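Local coordinates for pyruvate carboxylase protein (Rhizobium etli, PDB 2QF7) that belongs to the biotin-dependent carboxylases and combines a biotin carboxylase region, a TIM-barrel carboxylase region and a biotin-carrier region in one long chain, at residues 577-582 / 616-621; 653-658 / 682-687; 993-996 / 1002-1005. All blocks are in the same frame, centred on the assembly; numbering follows the deposited sequence. Where two conformers were deposited one is given.

The three contacts follow one another along the chain and form a triangle, with contact 2 touching both others. Centres of contacts 1 and 2 lie about 19 Å apart, those of contacts 2 and 3 about 20 Å, and those of contacts 1 and 3 about 25 Å. Contacts 1 and 2 join helices on the outside of the same eight-stranded parallel barrel. They touch where Arg619 NH1 packs against Gly658 O, and Asp660 is a partner shared by both. Contact 3 belongs to the later, helical conserved carboxylase region. Gln653 of contact 2 packs on Ala993 of contact 3, so helix 644-657 packs that region against the outer helices of the barrel.

Contact 1: 577-582 / 616-621; sequences RIAGTY and ALIREG
Ile618 is the first residue of 616-621 to meet the other helix, and it does so at Ala579. Its CG2 branch stands anti to the backbone N, because CG1 takes chi1 -62°. This turns CG2 to the flank of Ala579 CB, at a loose 4.4 Å. Ala579 CB is slightly nearer to the carbonyl O of Ile618, 4.1 Å away. The methyl therefore rests partly on side chain and partly on backbone. Ile618 also packs on Ile575, one turn earlier in helix 572-585, so it spans more than one turn of its partner. Arg619 points away from the contact and forms a salt bridge with Asp660, near the start of strand 661-665.

Gly621 ends its helix and brings the two backbones together. With no side chain on either residue, Gly621 CA comes to 4.6 Å from Gly580 CA. The carbonyl O of Gly621 reaches across to Gly580 CA at 3.4 Å. This is a CA-H...O contact with an angle of 145° at the hydrogen. The same oxygen lies 3.6 Å from Ala579 O, so two carbonyl oxygens sit near each other without a bond between them. Ala579 CB completes the patch by packing on the Gly621 backbone.

Conventional hydrogen bonds across the two segments are absent. The close spacing is consistent with the small residues at the interface, Ala579, Gly580 and Gly621. The axes of the two short segments approach to 8.1 Å and run in nearly the same sense, 29° apart. Along the chain, helix 572-585 lies between strands 552-555 and 591-596, and helix 611-621 between strands 591-596 and 626-632. The arrangement is that of roughly parallel helices, side by side in the outer layer of a TIM barrel.

Contact 2: 653-658 / 682-687; sequences QAAKGG and AEENKL
The backbones meet at Ala655 and Glu684, whose CA atoms are 6.6 Å apart, near the C-terminal ends of two helices. These helices belong to the outer layer of the TIM barrel. Helix 644-657 leads into strand 661-665, and helix 675-683 leads into the adjacent parallel strand 687-691. Both end in a Schellman motif. Gly658 leaves the first helix at phi 135°, with two weak bonds from its N back to Ala654 O and Ala655 O. Asn685 leaves the second at phi 54°.

Ala655 is central to the contact. Its methyl points at the other segment and meets two longer side chains, Glu684 and, next to it, Lys686. Ala655 CB lies 3.8 Å from Glu684 CB, and Glu684 CG is almost as near, at 4.0 Å. The bend at chi2 of Glu684 (-53°) then brings its carboxylate alongside the methyl. The closest packing by the glutamate is through CB and CG. Ala655 CB also touches Lys686 CG at 3.9 Å. The lysine chain bends at chi2 and is extended from there to NZ, which carries its ammonium group past Ala655 toward the end of helix 644-657. Lys686 also packs on Phe662 of strand 661-665.

The polar end of Lys686 is held chiefly by a salt bridge to Asp660, which leads into that strand. Leu687 continues the link through backbone hydrogen bonds to Asp660 and Phe662. The contact lies near the surface, and a water joins its two sides. This water is 2.6 Å from Ala655 O, and Lys686 NZ gives it a weak hydrogen bond at 2.9 Å.

Contact 3: 993-996 / 1002-1005; sequences ASYL and FTDF
This is an apolar wedge between two consecutive helices, 989-997 and 999-1012, in the conserved carboxylase region. The link between the helices is very short, so the chain turns sharply and 993-996 faces 1002-1005 just past the corner. The closest backbone pair is Tyr995 and Phe1002, with CA atoms 5.3 Å apart.

Phe1002 carries most of the contact. Its CG lies anti to the backbone N (chi1 172°), which sets the near end of the ring against 993-996. CD1 meets Ser994 CB at 3.6 Å, while CD2 meets Tyr995 CB at 3.8 Å. The two ortho carbons of one ring thus straddle neighbouring residues. Phe1002 CB comes down on the backbone between them, 3.9 Å from Tyr995 N.

Tyr995 and Thr1003 lie side by side and point the same way. Thr1003 OG1 sits at the edge of the tyrosine ring, close to its plane, 4.1 Å from Tyr995 CE1. This is packing only; the hydroxyl is hydrogen-bonded to the carbonyl O of Pro999 one turn back. Ser994 likewise offers its CB here, while its OG is hydrogen-bonded to Trp612 NE1.

Helix 972-983 packs against Tyr995 and Thr1003, with Ile979 touching both. Helix 599-607 meets Ser994 and Phe1005 through Phe600 and Met604. The barrel helix 644-657 lies against Ala993 and Leu996, which places this corner between the barrel's outer helices and the helices of its own region.

Contact 1: 577-582 / 616-621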
# COMPACT_ATOMS: atom_id res chain seq x y z
N ARG A 577 16.11 8.46 34.43
CA ARG A 577 15.09 9.44 34.77
C ARG A 577 14.60 9.35 36.20
O ARG A 577 14.09 10.31 36.73
CB ARG A 577 13.91 9.40 33.82
CG ARG A 577 14.16 10.33 32.59
CD ARG A 577 13.18 9.95 31.50
NE ARG A 577 11.78 10.22 31.83
CZ ARG A 577 11.19 11.39 31.57
NH1 ARG A 577 11.89 12.38 31.01
NH2 ARG A 577 9.90 11.58 31.87
N ILE A 578 14.76 8.19 36.82
CA ILE A 578 14.35 8.05 38.21
C ILE A 578 15.52 8.16 39.22
O ILE A 578 15.28 8.17 40.41
CB ILE A 578 13.58 6.67 38.41
CG1 ILE A 578 12.68 6.62 39.69
CG2 ILE A 578 14.57 5.47 38.29
CD1 ILE A 578 11.51 7.61 39.63
N ALA A 579 16.79 8.23 38.78
CA ALA A 579 17.89 8.23 39.77
C ALA A 579 17.86 9.41 40.77
O ALA A 579 18.15 9.22 41.95
CB ALA A 579 19.28 8.13 39.09
N GLY A 580 17.53 10.62 40.27
CA GLY A 580 17.30 11.82 41.09
C GLY A 580 16.29 11.59 42.19
O GLY A 580 16.45 12.09 43.31
N THR A 581 15.22 10.85 41.86
CA THR A 581 14.14 10.58 42.78
C THR A 581 14.64 9.72 43.93
O THR A 581 14.38 10.04 45.11
CB THR A 581 12.90 9.98 42.07
OG1 THR A 581 12.49 10.89 41.03
CG2 THR A 581 11.73 9.88 43.08
N TYR A 582 15.37 8.66 43.60
CA TYR A 582 16.03 7.84 44.62
C TYR A 582 16.95 8.68 45.50
O TYR A 582 16.90 8.59 46.71
CB TYR A 582 16.89 6.77 43.96
CG TYR A 582 16.15 5.50 43.58
CD1 TYR A 582 15.67 5.31 42.28
CD2 TYR A 582 16.03 4.46 44.49
CE1 TYR A 582 15.03 4.10 41.91
CE2 TYR A 582 15.40 3.28 44.14
CZ TYR A 582 14.92 3.10 42.87
OH TYR A 582 14.32 1.90 42.59
N ALA A 616 27.26 6.69 33.91
CA ALA A 616 27.50 8.15 34.18
C ALA A 616 26.23 8.93 34.57
O ALA A 616 26.26 9.79 35.46
CB ALA A 616 28.23 8.82 32.98
N LEU A 617 25.11 8.67 33.89
CA LEU A 617 23.84 9.36 34.17
C LEU A 617 23.33 9.01 35.54
O LEU A 617 22.84 9.86 36.27
CB LEU A 617 22.79 9.02 33.09
CG LEU A 617 23.17 9.61 31.71
CD1 LEU A 617 22.22 9.06 30.63
CD2 LEU A 617 23.20 11.15 31.66
N ILE A 618 23.43 7.74 35.89
CA ILE A 618 23.03 7.34 37.26
C ILE A 618 23.91 8.04 38.32
O ILE A 618 23.40 8.57 39.29
CB ILE A 618 23.08 5.83 37.41
CG1 ILE A 618 22.06 5.18 36.44
CG2 ILE A 618 22.70 5.43 38.89
CD1 ILE A 618 22.30 3.63 36.27
N ARG A 619 25.22 8.03 38.11
CA ARG A 619 26.16 8.69 38.98
C ARG A 619 25.78 10.14 39.19
O ARG A 619 25.75 10.62 40.33
CB ARG A 619 27.58 8.62 38.39
CG ARG A 619 28.68 9.37 39.25
CD ARG A 619 29.10 8.52 40.45
NE ARG A 619 28.07 8.55 41.48
CZ ARG A 619 28.05 7.73 42.53
NH1 ARG A 619 28.97 6.81 42.68
NH2 ARG A 619 27.05 7.82 43.39
N GLU A 620 25.50 10.84 38.10
CA GLU A 620 25.13 12.25 38.13
C GLU A 620 23.82 12.46 38.89
O GLU A 620 23.67 13.39 39.68
CB GLU A 620 24.96 12.75 36.70
CG GLU A 620 24.45 14.19 36.60
CD GLU A 620 24.65 14.77 35.21
OE1 GLU A 620 24.39 14.05 34.22
OE2 GLU A 620 25.07 15.95 35.13
N GLY A 621 22.86 11.59 38.64
CA GLY A 621 21.53 11.72 39.25
C GLY A 621 21.49 11.29 40.71
O GLY A 621 20.66 11.75 41.48

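Contact 2: 653-658 / 682-687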
# COMPACT_ATOMS: atom_id res chain seq x y z
N GLN A 653 38.64 0.73 34.66
CA GLN A 653 37.67 1.59 33.99
C GLN A 653 36.33 1.63 34.74
O GLN A 653 35.73 2.69 34.84
CB GLN A 653 37.49 1.22 32.50
CG GLN A 653 38.81 1.20 31.67
CD GLN A 653 39.70 2.41 31.93
OE1 GLN A 653 39.24 3.54 31.91
NE2 GLN A 653 40.99 2.17 32.15
N ALA A 654 35.87 0.49 35.26
CA ALA A 654 34.58 0.43 35.99
C ALA A 654 34.63 1.40 37.17
O ALA A 654 33.71 2.14 37.40
CB ALA A 654 34.30 -0.96 36.45
N ALA A 655 35.76 1.40 37.89
CA ALA A 655 35.98 2.32 39.03
C ALA A 655 35.95 3.78 38.58
O ALA A 655 35.27 4.61 39.18
CB ALA A 655 37.27 2.01 39.71
N LYS A 656 36.67 4.08 37.51
CA LYS A 656 36.65 5.43 36.97
C LYS A 656 35.27 5.84 36.48
O LYS A 656 34.89 7.02 36.55
CB LYS A 656 37.62 5.56 35.80
CG LYS A 656 39.06 5.67 36.18
CD LYS A 656 39.87 5.79 34.88
N GLY A 657 34.54 4.92 35.87
CA GLY A 657 33.22 5.26 35.32
C GLY A 657 32.11 5.52 36.33
O GLY A 657 31.03 6.01 35.96
N GLY A 658 32.33 5.10 37.59
CA GLY A 658 31.39 5.44 38.69
C GLY A 658 31.03 4.28 39.61
O GLY A 658 30.24 4.45 40.53
N ALA A 682 40.64 -3.51 45.18
CA ALA A 682 41.36 -2.90 46.31
C ALA A 682 42.36 -1.85 45.83
O ALA A 682 42.51 -0.81 46.46
CB ALA A 682 42.08 -3.99 47.14
N GLU A 683 43.04 -2.14 44.73
CA GLU A 683 43.97 -1.18 44.10
C GLU A 683 43.30 0.14 43.69
O GLU A 683 43.93 1.20 43.73
CB GLU A 683 44.63 -1.83 42.89
CG GLU A 683 45.49 -0.90 42.04
CD GLU A 683 46.74 -0.39 42.77
OE1 GLU A 683 47.31 -1.13 43.60
OE2 GLU A 683 47.16 0.76 42.50
N GLU A 684 42.03 0.07 43.30
CA GLU A 684 41.28 1.23 42.85
C GLU A 684 40.62 1.93 44.02
O GLU A 684 39.89 2.90 43.82
CB GLU A 684 40.18 0.79 41.85
CG GLU A 684 40.76 0.22 40.53
CD GLU A 684 41.76 1.17 39.90
OE1 GLU A 684 41.55 2.42 39.96
OE2 GLU A 684 42.76 0.68 39.35
N ASN A 685 40.85 1.40 45.21
CA ASN A 685 40.27 1.87 46.48
C ASN A 685 38.76 1.93 46.46
O ASN A 685 38.12 2.86 46.97
CB ASN A 685 40.90 3.16 46.99
CG ASN A 685 42.25 2.92 47.61
OD1 ASN A 685 43.27 3.28 47.04
ND2 ASN A 685 42.26 2.27 48.78
N LYS A 686 38.17 0.89 45.89
CA LYS A 686 36.71 0.78 45.83
C LYS A 686 36.36 -0.38 46.76
O LYS A 686 37.29 -1.03 47.27
CB LYS A 686 36.22 0.61 44.38
CG LYS A 686 36.48 1.85 43.50
CD LYS A 686 35.79 3.09 44.17
CE LYS A 686 35.95 4.50 43.47
NZ LYS A 686 34.70 5.34 44.09
N LEU A 687 35.07 -0.61 46.99
CA LEU A 687 34.66 -1.68 47.89
C LEU A 687 34.67 -3.03 47.18
O LEU A 687 34.01 -3.18 46.17
CB LEU A 687 33.23 -1.44 48.41
CG LEU A 687 33.08 -0.32 49.47
CD1 LEU A 687 31.62 0.12 49.54
CD2 LEU A 687 33.60 -0.87 50.88
O HOH W 1 33.88 5.27 41.28

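Contact 3: 993-996 / 1002-1005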
# COMPACT_ATOMS: atom_id res chain seq x y z
N ALA A 993 37.75 -0.67 26.84
CA ALA A 993 37.29 -1.71 27.75
C ALA A 993 36.08 -2.53 27.20
O ALA A 993 36.01 -3.76 27.39
CB ALA A 993 36.94 -1.12 29.14
N SER A 994 35.13 -1.84 26.55
CA SER A 994 33.98 -2.48 25.89
C SER A 994 34.46 -3.45 24.78
O SER A 994 34.04 -4.60 24.72
CB SER A 994 33.07 -1.39 25.31
OG SER A 994 32.40 -0.71 26.38
N TYR A 995 35.39 -2.99 23.95
CA TYR A 995 35.96 -3.79 22.88
C TYR A 995 36.73 -5.04 23.40
O TYR A 995 36.62 -6.12 22.81
CB TYR A 995 36.86 -2.92 22.04
CG TYR A 995 37.63 -3.66 20.99
CD1 TYR A 995 36.98 -4.20 19.86
CD2 TYR A 995 39.01 -3.84 21.11
CE1 TYR A 995 37.69 -4.89 18.88
CE2 TYR A 995 39.74 -4.52 20.13
CZ TYR A 995 39.07 -5.05 19.02
OH TYR A 995 39.76 -5.72 18.06
N LEU A 996 37.48 -4.88 24.51
CA LEU A 996 38.21 -5.99 25.15
C LEU A 996 37.28 -7.08 25.65
O LEU A 996 37.58 -8.28 25.53
CB LEU A 996 39.04 -5.47 26.33
CG LEU A 996 40.31 -4.73 25.91
CD1 LEU A 996 41.03 -4.10 27.15
CD2 LEU A 996 41.23 -5.65 25.10
N PHE A 1002 30.75 -4.56 20.61
CA PHE A 1002 31.17 -3.17 20.64
C PHE A 1002 31.33 -2.61 19.24
O PHE A 1002 30.88 -1.51 18.96
CB PHE A 1002 32.46 -2.92 21.42
CG PHE A 1002 32.96 -1.49 21.24
CD1 PHE A 1002 32.31 -0.45 21.91
CD2 PHE A 1002 33.96 -1.18 20.33
CE1 PHE A 1002 32.70 0.86 21.73
CE2 PHE A 1002 34.38 0.13 20.16
CZ PHE A 1002 33.71 1.17 20.83
N THR A 1003 32.00 -3.34 18.35
CA THR A 1003 32.20 -2.83 17.00
C THR A 1003 30.87 -2.53 16.32
O THR A 1003 30.71 -1.47 15.75
CB THR A 1003 33.00 -3.81 16.09
OG1 THR A 1003 34.28 -4.03 16.69
CG2 THR A 1003 33.22 -3.22 14.74
N ASP A 1004 29.94 -3.48 16.37
CA ASP A 1004 28.61 -3.30 15.79
C ASP A 1004 27.89 -2.08 16.40
O ASP A 1004 27.21 -1.31 15.70
CB ASP A 1004 27.76 -4.56 16.08
CG ASP A 1004 28.14 -5.76 15.20
OD1 ASP A 1004 29.02 -5.65 14.33
OD2 ASP A 1004 27.54 -6.81 15.41
N PHE A 1005 27.99 -1.94 17.73
CA PHE A 1005 27.37 -0.80 18.41
C PHE A 1005 27.98 0.53 17.94
O PHE A 1005 27.27 1.46 17.69
CB PHE A 1005 27.51 -0.94 19.94
CG PHE A 1005 27.15 0.31 20.69
CD1 PHE A 1005 25.83 0.81 20.64
CD2 PHE A 1005 28.12 1.01 21.40
CE1 PHE A 1005 25.51 2.00 21.32
CE2 PHE A 1005 27.81 2.19 22.10
CZ PHE A 1005 26.49 2.69 22.05